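Local coordinates for diaminopimelate decarboxylase (Phaeodactylum tricornutum, PDB 7JPJ), which probably decarboxylates diaminopimelate in lysine biosynthesis, using pyridoxal 5'-phosphate as cofactor and working as an obligate dimer, at residues A[86-90]-A[109-113]; A[103-108]-A[127-131]; A[54-60]-A[76-81]; A[118-122]-A[198-202]. All coordinates share one frame; numbering follows the deposited sequence.

Interaction 1: residues A[86-90]-A[109-113]; sequences VRRAM and DFAAL
Asp109 OD2 receives two nitrogens of Arg87, a case of a single carboxylate oxygen joining two helices. Arg87 NH2 lies 3.2 Å from Asp109 OD2 in a salt bridge that uses the anti lone pair, turned away from OD1. Arg87 NE adds a weak, bent bond to Asp109 OD2 at 3.4 Å. The acceptor sits 19° out of the guanidinium plane, and the two flat groups are not far from parallel. A bend at chi2 (-143°) turns the otherwise extended end of Arg87 toward Asp109, at the N-cap position of the second helix. Leu113 covers the arginine: its CD2 rests over the centre of one guanidinium face, 4.1 Å from Arg87 CZ. The other methyl meets Val86 tip to tip, Val86 CG1 to Leu113 CD1 being 4.0 Å. An alanine in place of Asp109 would remove the carboxylate, which would probably leave Arg87 without its charged mate and freer to turn off Leu113. Leu430 of the second subunit also packs on Arg87. Val86 touches Leu101 of strand 99-101 as well, and helices 83-91 and 110-116 thus pack side by side outside the parallel sheet.

Interaction 2: residues A[103-108]-A[127-131]; sequences TQELPE and QLERF
Gln127 NE2 donates to Thr103 O at 3.2 Å, a nearly straight bond (159°) that ties the loop 103-108 to the helix 127-131. The acceptor lies in the plane of the Gln127 amide, whereas the donor stands well above the carbonyl plane of Thr103 and so does not use a lone pair. The same nitrogen donates to a water, with Gln127 NE2 and the water oxygen 2.8 Å apart. That water accepts from Leu106 N as well and donates to Gln104 O, so one amide nitrogen serves three loop residues, directly or through solvent. Next to this polar cluster Leu106 crosses the aliphatic part of Gln127, its CD2 3.8 Å from Gln127 CB. Leu106 CD2 also covers one face of the Arg130 guanidinium, displaced toward its rim; a bend at chi3 (63°) turns that face to the leucine. The second shell fixes these groups. Cys123 N bonds to Gln127 OE1 and thereby sets the rotation of the amide. Thr103 OG1 accepts from Glu105 N at 3.0 Å, forming an ST turn, and is hydrogen-bonded to Ser81 O besides. The loop itself meets the second subunit, where Gln104 OE1 and Glu105 OE1 are hydrogen-bonded to Lys311 and His355 of that subunit. It is the beta-alpha connection from strand 99-101 to helix 110-116, at the C-terminal end of a strand, where TIM barrels, including fold type III pyridoxal phosphate enzymes, carry their active sites; the Gln104 side chain is about 9 Å from that of Lys60, the predicted cofactor lysine.

Interaction 3: residues A[54-60]-A[76-81]; sequences TVRYAMK and IHVDAS
Strands 54-58 and 77-80 run parallel, their short axes crossing at -47°, joined by His77 N to Val55 O (2.7 Å), Tyr57 N to His77 O (2.7 Å) and Asp79 N to Tyr57 O (2.8 Å). Side chains then sort by face. Arg56, His77, Ala58 and Asp79 share one. Arg56 lies along the neighbouring strand, its CB 3.9 Å from Asp79 CB, and the bend at chi3 (108°) turns the guanidinium edge toward Val78 O and its NH2 toward the rim of the His77 ring, the planes 81° apart. Thr54 supplies the cover: its CG2 stands 4.0 Å from the His77 ring centroid, over the face, in a CH-pi contact. Tyr57 and Val78 occupy the other face. There Ile76 CG2 nestles against Val55 and Tyr57, and Met59 SD packs on Val78 CG1 at 3.8 Å, against helix 65-73 and its residue Leu68. Past the strands a water joins the two segments, accepting from Lys60 N and Ser81 OG and donating to Asp79 O, 2.8 Å from the water oxygen. Arg56 NH1 forms a salt bridge with Glu277 on strand 275-278, on the other flank of strand 54-58; a leucine in place of Arg56 would probably leave the Glu277 carboxylate without its positive mate. This beta-alpha-beta unit therefore keeps the apolar groups under the helix and the charges on the opposite face. The buried charge of Arg56 is probably balanced by Glu277, whereas Asp79 OD2 lies close to the like charge of Glu279 OE2.

Interaction 4: residues A[118-122]-A[198-202]; sequences VKLNA and ERIHT
Glu198 comes first, its OE2 4.3 Å from Lys119 CD. The same oxygen accepts from the next residue, Arg199 NH1 lying 3.1 Å from Glu198 OE2 in a salt bridge that meets the carboxylate from above its plane. Arg199 carries the contact. Bent at chi3 (62°), its chain presents the NE side of the guanidinium to Asn121, crossing it at about a right angle. Arg199 NE donates to Asn121 OD1 at 2.6 Å on an in-plane lone pair, and Arg199 NH2 donates to Asn121 OD1 at 2.9 Å, tilted 33° from the carbonyl plane. Both nitrogens thus hold one atom, side-on, while the Lys119 chain also crosses Arg199, CB nearest NH2 and CD nearest NH1. Two residues on, His201 lies against the other end of the amide, its CD2 3.4 Å from Asn121 ND2 and the ring and amide planes 57° apart; ND2 itself bonds weakly to Ser102 OG. His201 ND1 is hydrogen-bonded to Asn234 O. No backbone bonds join these strands, since strand 141-147 runs between them. Side chains bridge the interval inside the barrel, the amide oxygen giving a neutral anchor on one side and Glu198 probably balancing the arginine's charge on the other.

All four contacts belong to one parallel barrel, yet their chemistry follows their depth. Interactions 3 and 4 are buried and reach the same sheet: the first pairs adjacent strands through their backbones, the second spans non-adjacent strands by side chains alone. Interaction 1 lies in the outer helical layer and interaction 2 joins that layer to a loop at the strand ends; both are partly buried, combining apolar packing with a salt bridge in one and an amide and water network in the other. Interactions 1, 2 and 3 touch the second subunit; interaction 4 does not. The layers interlock. Val86 packs on Ala80 and Val118, Phe131 and Leu106 on Leu120, and Phe110 joins the helices of interactions 1 and 2.

Interaction 1: residues A[86-90]-A[109-113]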
loop_
_atom_site.group_PDB
_atom_site.type_symbol
_atom_site.label_atom_id
_atom_site.label_comp_id
_atom_site.label_asym_id
_atom_site.label_seq_id
_atom_site.Cartn_x
_atom_site.Cartn_y
_atom_site.Cartn_z
ATOM N N VAL A 86 9.981 -14.327 11.714
ATOM C CA VAL A 86 10.724 -15.422 12.333
ATOM C C VAL A 86 9.801 -16.609 12.570
ATOM O O VAL A 86 10.104 -17.743 12.180
ATOM C CB VAL A 86 11.385 -14.958 13.643
ATOM C CG1 VAL A 86 12.143 -16.108 14.287
ATOM C CG2 VAL A 86 12.305 -13.779 13.391
ATOM N N ARG A 87 8.654 -16.361 13.207
ATOM C CA ARG A 87 7.698 -17.434 13.461
ATOM C C ARG A 87 7.093 -17.963 12.169
ATOM O O ARG A 87 6.704 -19.135 12.102
ATOM C CB ARG A 87 6.599 -16.941 14.403
ATOM C CG ARG A 87 7.037 -16.765 15.851
ATOM C CD ARG A 87 5.927 -17.166 16.816
ATOM N NE ARG A 87 6.298 -16.961 18.214
ATOM C CZ ARG A 87 6.810 -17.905 19.002
ATOM N NH1 ARG A 87 7.016 -19.128 18.529
ATOM N NH2 ARG A 87 7.115 -17.627 20.264
ATOM N N ARG A 88 7.003 -17.123 11.137
ATOM C CA ARG A 88 6.468 -17.574 9.857
ATOM C C ARG A 88 7.443 -18.514 9.154
ATOM O O ARG A 88 7.046 -19.567 8.642
ATOM C CB ARG A 88 6.145 -16.364 8.978
ATOM C CG ARG A 88 5.357 -16.679 7.719
ATOM C CD ARG A 88 4.945 -15.399 7.003
ATOM N NE ARG A 88 4.075 -15.660 5.859
ATOM C CZ ARG A 88 3.474 -14.713 5.145
ATOM N NH1 ARG A 88 3.641 -13.436 5.456
ATOM N NH2 ARG A 88 2.704 -15.043 4.119
ATOM N N ALA A 89 8.729 -18.148 9.124
ATOM C CA ALA A 89 9.723 -18.983 8.457
ATOM C C ALA A 89 9.853 -20.339 9.127
ATOM O O ALA A 89 10.092 -21.347 8.452
ATOM C CB ALA A 89 11.080 -18.280 8.431
ATOM N N MET A 90 9.699 -20.389 10.451
ATOM C CA MET A 90 9.790 -21.666 11.143
ATOM C C MET A 90 8.595 -22.553 10.827
ATOM O O MET A 90 8.699 -23.782 10.909
ATOM C CB MET A 90 9.919 -21.436 12.647
ATOM C CG MET A 90 11.298 -20.952 13.057
ATOM S SD MET A 90 11.529 -20.877 14.839
ATOM C CE MET A 90 10.175 -19.796 15.299
ATOM N N ASP A 109 8.550 -11.150 22.641
ATOM C CA ASP A 109 8.958 -12.534 22.851
ATOM C C ASP A 109 10.286 -12.847 22.163
ATOM O O ASP A 109 10.495 -13.963 21.675
ATOM C CB ASP A 109 7.866 -13.488 22.367
ATOM C CG ASP A 109 7.660 -13.426 20.862
ATOM O OD1 ASP A 109 7.817 -12.327 20.287
ATOM O OD2 ASP A 109 7.344 -14.475 20.257
ATOM N N PHE A 110 11.196 -11.871 22.119
ATOM C CA PHE A 110 12.473 -12.089 21.446
ATOM C C PHE A 110 13.303 -13.152 22.157
ATOM O O PHE A 110 14.009 -13.935 21.510
ATOM C CB PHE A 110 13.246 -10.774 21.346
ATOM C CG PHE A 110 13.859 -10.331 22.645
ATOM C CD1 PHE A 110 13.108 -9.624 23.570
ATOM C CD2 PHE A 110 15.182 -10.622 22.945
ATOM C CE1 PHE A 110 13.662 -9.216 24.767
ATOM C CE2 PHE A 110 15.742 -10.216 24.147
ATOM C CZ PHE A 110 14.979 -9.512 25.057
ATOM N N ALA A 111 13.223 -13.201 23.490
ATOM C CA ALA A 111 14.008 -14.169 24.249
ATOM C C ALA A 111 13.625 -15.597 23.885
ATOM O O ALA A 111 14.488 -16.480 23.816
ATOM C CB ALA A 111 13.828 -13.929 25.748
ATOM N N ALA A 112 12.335 -15.844 23.647
ATOM C CA ALA A 112 11.906 -17.175 23.230
ATOM C C ALA A 112 12.522 -17.552 21.890
ATOM O O ALA A 112 12.953 -18.696 21.694
ATOM C CB ALA A 112 10.381 -17.234 23.159
ATOM N N LEU A 113 12.580 -16.600 20.956
ATOM C CA LEU A 113 13.171 -16.874 19.650
ATOM C C LEU A 113 14.670 -17.124 19.760
ATOM O O LEU A 113 15.197 -18.054 19.138
ATOM C CB LEU A 113 12.882 -15.717 18.693
ATOM C CG LEU A 113 11.413 -15.300 18.561
ATOM C CD1 LEU A 113 11.272 -14.081 17.663
ATOM C CD2 LEU A 113 10.563 -16.448 18.041
#

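Interaction 2: residues A[103-108]-A[127-131]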
loop_
_atom_site.group_PDB
_atom_site.type_symbol
_atom_site.label_atom_id
_atom_site.label_comp_id
_atom_site.label_asym_id
_atom_site.label_seq_id
_atom_site.Cartn_x
_atom_site.Cartn_y
_atom_site.Cartn_z
ATOM N N THR A 103 15.296 -5.988 12.937
ATOM C CA THR A 103 13.961 -5.415 12.970
ATOM C C THR A 103 14.005 -4.011 13.555
ATOM O O THR A 103 14.887 -3.676 14.349
ATOM C CB THR A 103 13.001 -6.300 13.788
ATOM O OG1 THR A 103 11.691 -5.723 13.793
ATOM C CG2 THR A 103 13.493 -6.452 15.222
ATOM N N GLN A 104 13.041 -3.187 13.136
ATOM C CA GLN A 104 12.817 -1.890 13.761
ATOM C C GLN A 104 12.068 -2.008 15.080
ATOM O O GLN A 104 12.146 -1.095 15.906
ATOM C CB GLN A 104 12.030 -0.973 12.820
ATOM C CG GLN A 104 12.821 -0.450 11.631
ATOM C CD GLN A 104 13.724 0.713 11.995
ATOM O OE1 GLN A 104 14.784 0.526 12.586
ATOM N NE2 GLN A 104 13.305 1.923 11.644
ATOM N N GLU A 105 11.355 -3.113 15.292
ATOM C CA GLU A 105 10.506 -3.316 16.465
ATOM C C GLU A 105 10.863 -4.668 17.075
ATOM O O GLU A 105 10.444 -5.715 16.570
ATOM C CB GLU A 105 9.030 -3.248 16.081
ATOM C CG GLU A 105 8.055 -3.659 17.169
ATOM C CD GLU A 105 6.622 -3.700 16.667
ATOM O OE1 GLU A 105 6.369 -3.193 15.553
ATOM O OE2 GLU A 105 5.748 -4.235 17.383
ATOM N N LEU A 106 11.641 -4.647 18.147
ATOM C CA LEU A 106 12.009 -5.883 18.830
ATOM C C LEU A 106 10.771 -6.494 19.475
ATOM O O LEU A 106 10.140 -5.843 20.317
ATOM C CB LEU A 106 13.085 -5.611 19.878
ATOM C CG LEU A 106 13.873 -6.819 20.393
ATOM C CD1 LEU A 106 14.493 -7.591 19.243
ATOM C CD2 LEU A 106 14.942 -6.380 21.381
ATOM N N PRO A 107 10.386 -7.717 19.118
ATOM C CA PRO A 107 9.152 -8.287 19.669
ATOM C C PRO A 107 9.277 -8.574 21.155
ATOM O O PRO A 107 10.370 -8.802 21.682
ATOM C CB PRO A 107 8.972 -9.580 18.867
ATOM C CG PRO A 107 10.356 -9.956 18.466
ATOM C CD PRO A 107 11.078 -8.659 18.222
ATOM N N GLU A 108 8.127 -8.567 21.836
ATOM C CA GLU A 108 8.119 -8.817 23.272
ATOM C C GLU A 108 8.552 -10.237 23.614
ATOM O O GLU A 108 8.895 -10.501 24.771
ATOM C CB GLU A 108 6.729 -8.542 23.855
ATOM C CG GLU A 108 6.738 -8.234 25.355
ATOM C CD GLU A 108 5.423 -8.578 26.048
ATOM O OE1 GLU A 108 5.223 -9.763 26.398
ATOM O OE2 GLU A 108 4.595 -7.663 26.253
ATOM N N GLN A 127 17.654 -2.015 21.981
ATOM C CA GLN A 127 17.548 -3.453 21.758
ATOM C C GLN A 127 18.719 -4.196 22.383
ATOM O O GLN A 127 18.541 -5.272 22.965
ATOM C CB GLN A 127 17.468 -3.753 20.264
ATOM C CG GLN A 127 16.200 -3.267 19.604
ATOM C CD GLN A 127 16.101 -3.705 18.161
ATOM O OE1 GLN A 127 17.062 -4.223 17.591
ATOM N NE2 GLN A 127 14.933 -3.506 17.561
ATOM N N LEU A 128 19.925 -3.640 22.262
ATOM C CA LEU A 128 21.087 -4.261 22.882
ATOM C C LEU A 128 20.929 -4.325 24.395
ATOM O O LEU A 128 21.237 -5.347 25.019
ATOM C CB LEU A 128 22.350 -3.489 22.502
ATOM C CG LEU A 128 23.690 -4.192 22.710
ATOM C CD1 LEU A 128 23.722 -5.504 21.946
ATOM C CD2 LEU A 128 24.829 -3.286 22.278
ATOM N N GLU A 129 20.434 -3.247 25.004
ATOM C CA GLU A 129 20.279 -3.229 26.454
ATOM C C GLU A 129 19.220 -4.225 26.910
ATOM O O GLU A 129 19.400 -4.902 27.930
ATOM C CB GLU A 129 19.935 -1.818 26.928
ATOM C CG GLU A 129 21.100 -0.845 26.860
ATOM C CD GLU A 129 20.688 0.577 27.187
ATOM O OE1 GLU A 129 19.478 0.880 27.100
ATOM O OE2 GLU A 129 21.571 1.388 27.535
ATOM N N ARG A 130 18.112 -4.332 26.170
ATOM C CA ARG A 130 17.099 -5.329 26.504
ATOM C C ARG A 130 17.654 -6.742 26.363
ATOM O O ARG A 130 17.367 -7.617 27.189
ATOM C CB ARG A 130 15.864 -5.141 25.620
ATOM C CG ARG A 130 15.094 -3.850 25.884
ATOM C CD ARG A 130 13.911 -3.704 24.940
ATOM N NE ARG A 130 12.930 -4.768 25.135
ATOM C CZ ARG A 130 11.905 -5.002 24.322
ATOM N NH1 ARG A 130 11.720 -4.245 23.247
ATOM N NH2 ARG A 130 11.066 -5.997 24.584
ATOM N N PHE A 131 18.456 -6.981 25.323
ATOM C CA PHE A 131 19.115 -8.274 25.171
ATOM C C PHE A 131 20.094 -8.522 26.312
ATOM O O PHE A 131 20.127 -9.612 26.894
ATOM C CB PHE A 131 19.829 -8.333 23.819
ATOM C CG PHE A 131 20.371 -9.689 23.472
ATOM C CD1 PHE A 131 19.586 -10.611 22.802
ATOM C CD2 PHE A 131 21.670 -10.037 23.804
ATOM C CE1 PHE A 131 20.085 -11.858 22.474
ATOM C CE2 PHE A 131 22.171 -11.279 23.482
ATOM C CZ PHE A 131 21.378 -12.191 22.815
HETATM O O HOH W 1 12.653 -2.350 18.759
#

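Interaction 3: residues A[54-60]-A[76-81]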
loop_
_atom_site.group_PDB
_atom_site.type_symbol
_atom_site.label_atom_id
_atom_site.label_comp_id
_atom_site.label_asym_id
_atom_site.label_seq_id
_atom_site.Cartn_x
_atom_site.Cartn_y
_atom_site.Cartn_z
ATOM N N THR A 54 27.589 -16.750 3.183
ATOM C CA THR A 54 26.240 -17.170 3.533
ATOM C C THR A 54 25.255 -16.241 2.843
ATOM O O THR A 54 25.384 -15.017 2.944
ATOM C CB THR A 54 26.004 -17.142 5.046
ATOM O OG1 THR A 54 27.016 -17.910 5.704
ATOM C CG2 THR A 54 24.635 -17.722 5.381
ATOM N N VAL A 55 24.279 -16.815 2.149
ATOM C CA VAL A 55 23.240 -16.047 1.473
ATOM C C VAL A 55 21.969 -16.127 2.306
ATOM O O VAL A 55 21.474 -17.223 2.597
ATOM C CB VAL A 55 22.998 -16.564 0.048
ATOM C CG1 VAL A 55 21.845 -15.809 -0.598
ATOM C CG2 VAL A 55 24.262 -16.439 -0.780
ATOM N N ARG A 56 21.438 -14.970 2.691
ATOM C CA ARG A 56 20.186 -14.876 3.427
ATOM C C ARG A 56 19.115 -14.276 2.528
ATOM O O ARG A 56 19.338 -13.235 1.902
ATOM C CB ARG A 56 20.347 -14.022 4.686
ATOM C CG ARG A 56 21.541 -14.386 5.545
ATOM C CD ARG A 56 21.342 -13.934 6.983
ATOM N NE ARG A 56 21.099 -15.066 7.869
ATOM C CZ ARG A 56 21.977 -15.521 8.756
ATOM N NH1 ARG A 56 23.154 -14.936 8.882
ATOM N NH2 ARG A 56 21.677 -16.561 9.521
ATOM N N TYR A 57 17.959 -14.928 2.466
ATOM C CA TYR A 57 16.830 -14.392 1.716
ATOM C C TYR A 57 16.063 -13.409 2.592
ATOM O O TYR A 57 15.621 -13.762 3.690
ATOM C CB TYR A 57 15.912 -15.517 1.241
ATOM C CG TYR A 57 14.609 -15.037 0.634
ATOM C CD1 TYR A 57 14.583 -13.975 -0.265
ATOM C CD2 TYR A 57 13.406 -15.652 0.950
ATOM C CE1 TYR A 57 13.395 -13.536 -0.822
ATOM C CE2 TYR A 57 12.215 -15.223 0.394
ATOM C CZ TYR A 57 12.215 -14.165 -0.489
ATOM O OH TYR A 57 11.030 -13.735 -1.040
ATOM N N ALA A 58 15.914 -12.178 2.111
ATOM C CA ALA A 58 15.110 -11.161 2.787
ATOM C C ALA A 58 13.644 -11.452 2.488
ATOM O O ALA A 58 13.064 -10.922 1.539
ATOM C CB ALA A 58 15.511 -9.764 2.328
ATOM N N MET A 59 13.031 -12.300 3.319
ATOM C CA MET A 59 11.705 -12.830 3.014
ATOM C C MET A 59 10.631 -11.754 2.945
ATOM O O MET A 59 9.530 -12.040 2.456
ATOM C CB MET A 59 11.289 -13.874 4.050
ATOM C CG MET A 59 11.278 -13.359 5.478
ATOM S SD MET A 59 10.832 -14.638 6.666
ATOM C CE MET A 59 9.157 -15.001 6.152
ATOM N N LYS A 60 10.913 -10.538 3.424
ATOM C CA LYS A 60 9.945 -9.450 3.325
ATOM C C LYS A 60 9.566 -9.145 1.882
ATOM O O LYS A 60 8.531 -8.514 1.644
ATOM C CB LYS A 60 10.498 -8.190 3.993
ATOM C CG LYS A 60 11.572 -7.480 3.182
ATOM C CD LYS A 60 12.381 -6.523 4.043
ATOM C CE LYS A 60 13.484 -5.854 3.241
ATOM N NZ LYS A 60 14.442 -5.124 4.114
ATOM N N ILE A 76 20.109 -21.704 1.266
ATOM C CA ILE A 76 20.019 -20.260 1.451
ATOM C C ILE A 76 19.266 -19.996 2.746
ATOM O O ILE A 76 18.199 -20.575 2.983
ATOM C CB ILE A 76 19.324 -19.587 0.256
ATOM C CG1 ILE A 76 20.232 -19.615 -0.972
ATOM C CG2 ILE A 76 18.934 -18.159 0.600
ATOM C CD1 ILE A 76 19.658 -18.888 -2.163
ATOM N N HIS A 77 19.820 -19.132 3.590
ATOM C CA HIS A 77 19.240 -18.857 4.895
ATOM C C HIS A 77 18.193 -17.748 4.775
ATOM O O HIS A 77 17.832 -17.318 3.675
ATOM C CB HIS A 77 20.346 -18.521 5.893
ATOM C CG HIS A 77 21.255 -19.674 6.197
ATOM N ND1 HIS A 77 21.834 -19.862 7.434
ATOM C CD2 HIS A 77 21.684 -20.699 5.422
ATOM C CE1 HIS A 77 22.581 -20.951 7.407
ATOM N NE2 HIS A 77 22.507 -21.477 6.198
ATOM N N VAL A 78 17.688 -17.270 5.910
ATOM C CA VAL A 78 16.582 -16.319 5.945
ATOM C C VAL A 78 16.981 -15.117 6.792
ATOM O O VAL A 78 17.539 -15.278 7.884
ATOM C CB VAL A 78 15.297 -16.972 6.492
ATOM C CG1 VAL A 78 14.372 -15.929 7.102
ATOM C CG2 VAL A 78 14.583 -17.738 5.394
ATOM N N ASP A 79 16.700 -13.914 6.283
ATOM C CA ASP A 79 16.826 -12.665 7.030
ATOM C C ASP A 79 15.422 -12.131 7.303
ATOM O O ASP A 79 14.711 -11.735 6.373
ATOM C CB ASP A 79 17.664 -11.646 6.258
ATOM C CG ASP A 79 17.343 -10.205 6.641
ATOM O OD1 ASP A 79 17.299 -9.886 7.855
ATOM O OD2 ASP A 79 17.138 -9.384 5.719
ATOM N N ALA A 80 15.033 -12.110 8.576
ATOM C CA ALA A 80 13.678 -11.755 8.976
ATOM C C ALA A 80 13.616 -10.309 9.454
ATOM O O ALA A 80 14.548 -9.815 10.095
ATOM C CB ALA A 80 13.177 -12.690 10.075
ATOM N N SER A 81 12.502 -9.642 9.146
ATOM C CA SER A 81 12.316 -8.234 9.469
ATOM C C SER A 81 11.500 -8.004 10.734
ATOM O O SER A 81 11.372 -6.853 11.165
ATOM C CB SER A 81 11.636 -7.515 8.302
ATOM O OG SER A 81 12.499 -7.436 7.188
HETATM O O HOH W 2 12.815 -9.765 5.719
#

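Interaction 4: residues A[118-122]-A[198-202]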
loop_
_atom_site.group_PDB
_atom_site.type_symbol
_atom_site.label_atom_id
_atom_site.label_comp_id
_atom_site.label_asym_id
_atom_site.label_seq_id
_atom_site.Cartn_x
_atom_site.Cartn_y
_atom_site.Cartn_z
ATOM N N VAL A 118 17.656 -18.577 17.120
ATOM C CA VAL A 118 17.569 -17.422 16.234
ATOM C C VAL A 118 18.661 -16.428 16.605
ATOM O O VAL A 118 18.770 -16.009 17.763
ATOM C CB VAL A 118 16.178 -16.774 16.314
ATOM C CG1 VAL A 118 16.165 -15.447 15.571
ATOM C CG2 VAL A 118 15.122 -17.717 15.759
ATOM N N LYS A 119 19.472 -16.049 15.621
ATOM C CA LYS A 119 20.525 -15.066 15.833
ATOM C C LYS A 119 19.949 -13.660 15.725
ATOM O O LYS A 119 19.253 -13.340 14.757
ATOM C CB LYS A 119 21.647 -15.264 14.814
ATOM C CG LYS A 119 22.197 -16.684 14.766
ATOM C CD LYS A 119 23.390 -16.781 13.836
ATOM C CE LYS A 119 24.038 -18.156 13.902
ATOM N NZ LYS A 119 23.147 -19.227 13.382
ATOM N N LEU A 120 20.235 -12.824 16.718
ATOM C CA LEU A 120 19.702 -11.470 16.771
ATOM C C LEU A 120 20.778 -10.461 16.393
ATOM O O LEU A 120 21.898 -10.513 16.912
ATOM C CB LEU A 120 19.156 -11.147 18.163
ATOM C CG LEU A 120 18.732 -9.687 18.350
ATOM C CD1 LEU A 120 17.545 -9.353 17.455
ATOM C CD2 LEU A 120 18.415 -9.383 19.804
ATOM N N ASN A 121 20.434 -9.549 15.489
ATOM C CA ASN A 121 21.265 -8.392 15.179
ATOM C C ASN A 121 20.642 -7.184 15.869
ATOM O O ASN A 121 19.575 -6.713 15.463
ATOM C CB ASN A 121 21.370 -8.172 13.671
ATOM C CG ASN A 121 22.176 -9.253 12.975
ATOM O OD1 ASN A 121 23.000 -9.930 13.595
ATOM N ND2 ASN A 121 21.941 -9.424 11.678
ATOM N N ALA A 122 21.298 -6.700 16.922
ATOM C CA ALA A 122 20.808 -5.539 17.653
ATOM C C ALA A 122 20.870 -4.305 16.761
ATOM O O ALA A 122 21.932 -3.969 16.225
ATOM C CB ALA A 122 21.628 -5.330 18.923
ATOM N N GLU A 198 29.659 -11.126 17.974
ATOM C CA GLU A 198 30.174 -12.089 17.013
ATOM C C GLU A 198 29.972 -11.669 15.566
ATOM O O GLU A 198 30.587 -12.271 14.678
ATOM C CB GLU A 198 29.518 -13.463 17.225
ATOM C CG GLU A 198 28.066 -13.538 16.769
ATOM C CD GLU A 198 27.508 -14.955 16.786
ATOM O OE1 GLU A 198 28.267 -15.896 17.101
ATOM O OE2 GLU A 198 26.307 -15.127 16.484
ATOM N N ARG A 199 29.146 -10.659 15.301
ATOM C CA ARG A 199 28.752 -10.347 13.935
ATOM C C ARG A 199 28.371 -8.877 13.827
ATOM O O ARG A 199 27.674 -8.342 14.693
ATOM C CB ARG A 199 27.586 -11.243 13.497
ATOM C CG ARG A 199 26.901 -10.836 12.208
ATOM C CD ARG A 199 25.742 -11.775 11.890
ATOM N NE ARG A 199 24.704 -11.739 12.919
ATOM C CZ ARG A 199 24.553 -12.659 13.869
ATOM N NH1 ARG A 199 25.379 -13.695 13.926
ATOM N NH2 ARG A 199 23.581 -12.540 14.763
ATOM N N ILE A 200 28.841 -8.235 12.760
ATOM C CA ILE A 200 28.496 -6.858 12.429
ATOM C C ILE A 200 27.591 -6.880 11.205
ATOM O O ILE A 200 27.784 -7.696 10.296
ATOM C CB ILE A 200 29.754 -6.002 12.176
ATOM C CG1 ILE A 200 30.633 -5.958 13.428
ATOM C CG2 ILE A 200 29.381 -4.586 11.760
ATOM C CD1 ILE A 200 30.009 -5.204 14.588
ATOM N N HIS A 201 26.596 -5.995 11.190
ATOM C CA HIS A 201 25.610 -5.925 10.120
ATOM C C HIS A 201 25.583 -4.516 9.548
ATOM O O HIS A 201 25.487 -3.539 10.296
ATOM C CB HIS A 201 24.218 -6.316 10.632
ATOM C CG HIS A 201 23.205 -6.515 9.547
ATOM N ND1 HIS A 201 23.531 -6.500 8.208
ATOM C CD2 HIS A 201 21.870 -6.735 9.605
ATOM C CE1 HIS A 201 22.441 -6.701 7.489
ATOM N NE2 HIS A 201 21.420 -6.848 8.313
ATOM N N THR A 202 25.666 -4.417 8.227
ATOM C CA THR A 202 25.584 -3.145 7.529
ATOM C C THR A 202 24.639 -3.302 6.345
ATOM O O THR A 202 24.346 -4.416 5.903
ATOM C CB THR A 202 26.968 -2.675 7.055
ATOM O OG1 THR A 202 26.908 -1.297 6.678
ATOM C CG2 THR A 202 27.411 -3.485 5.855
#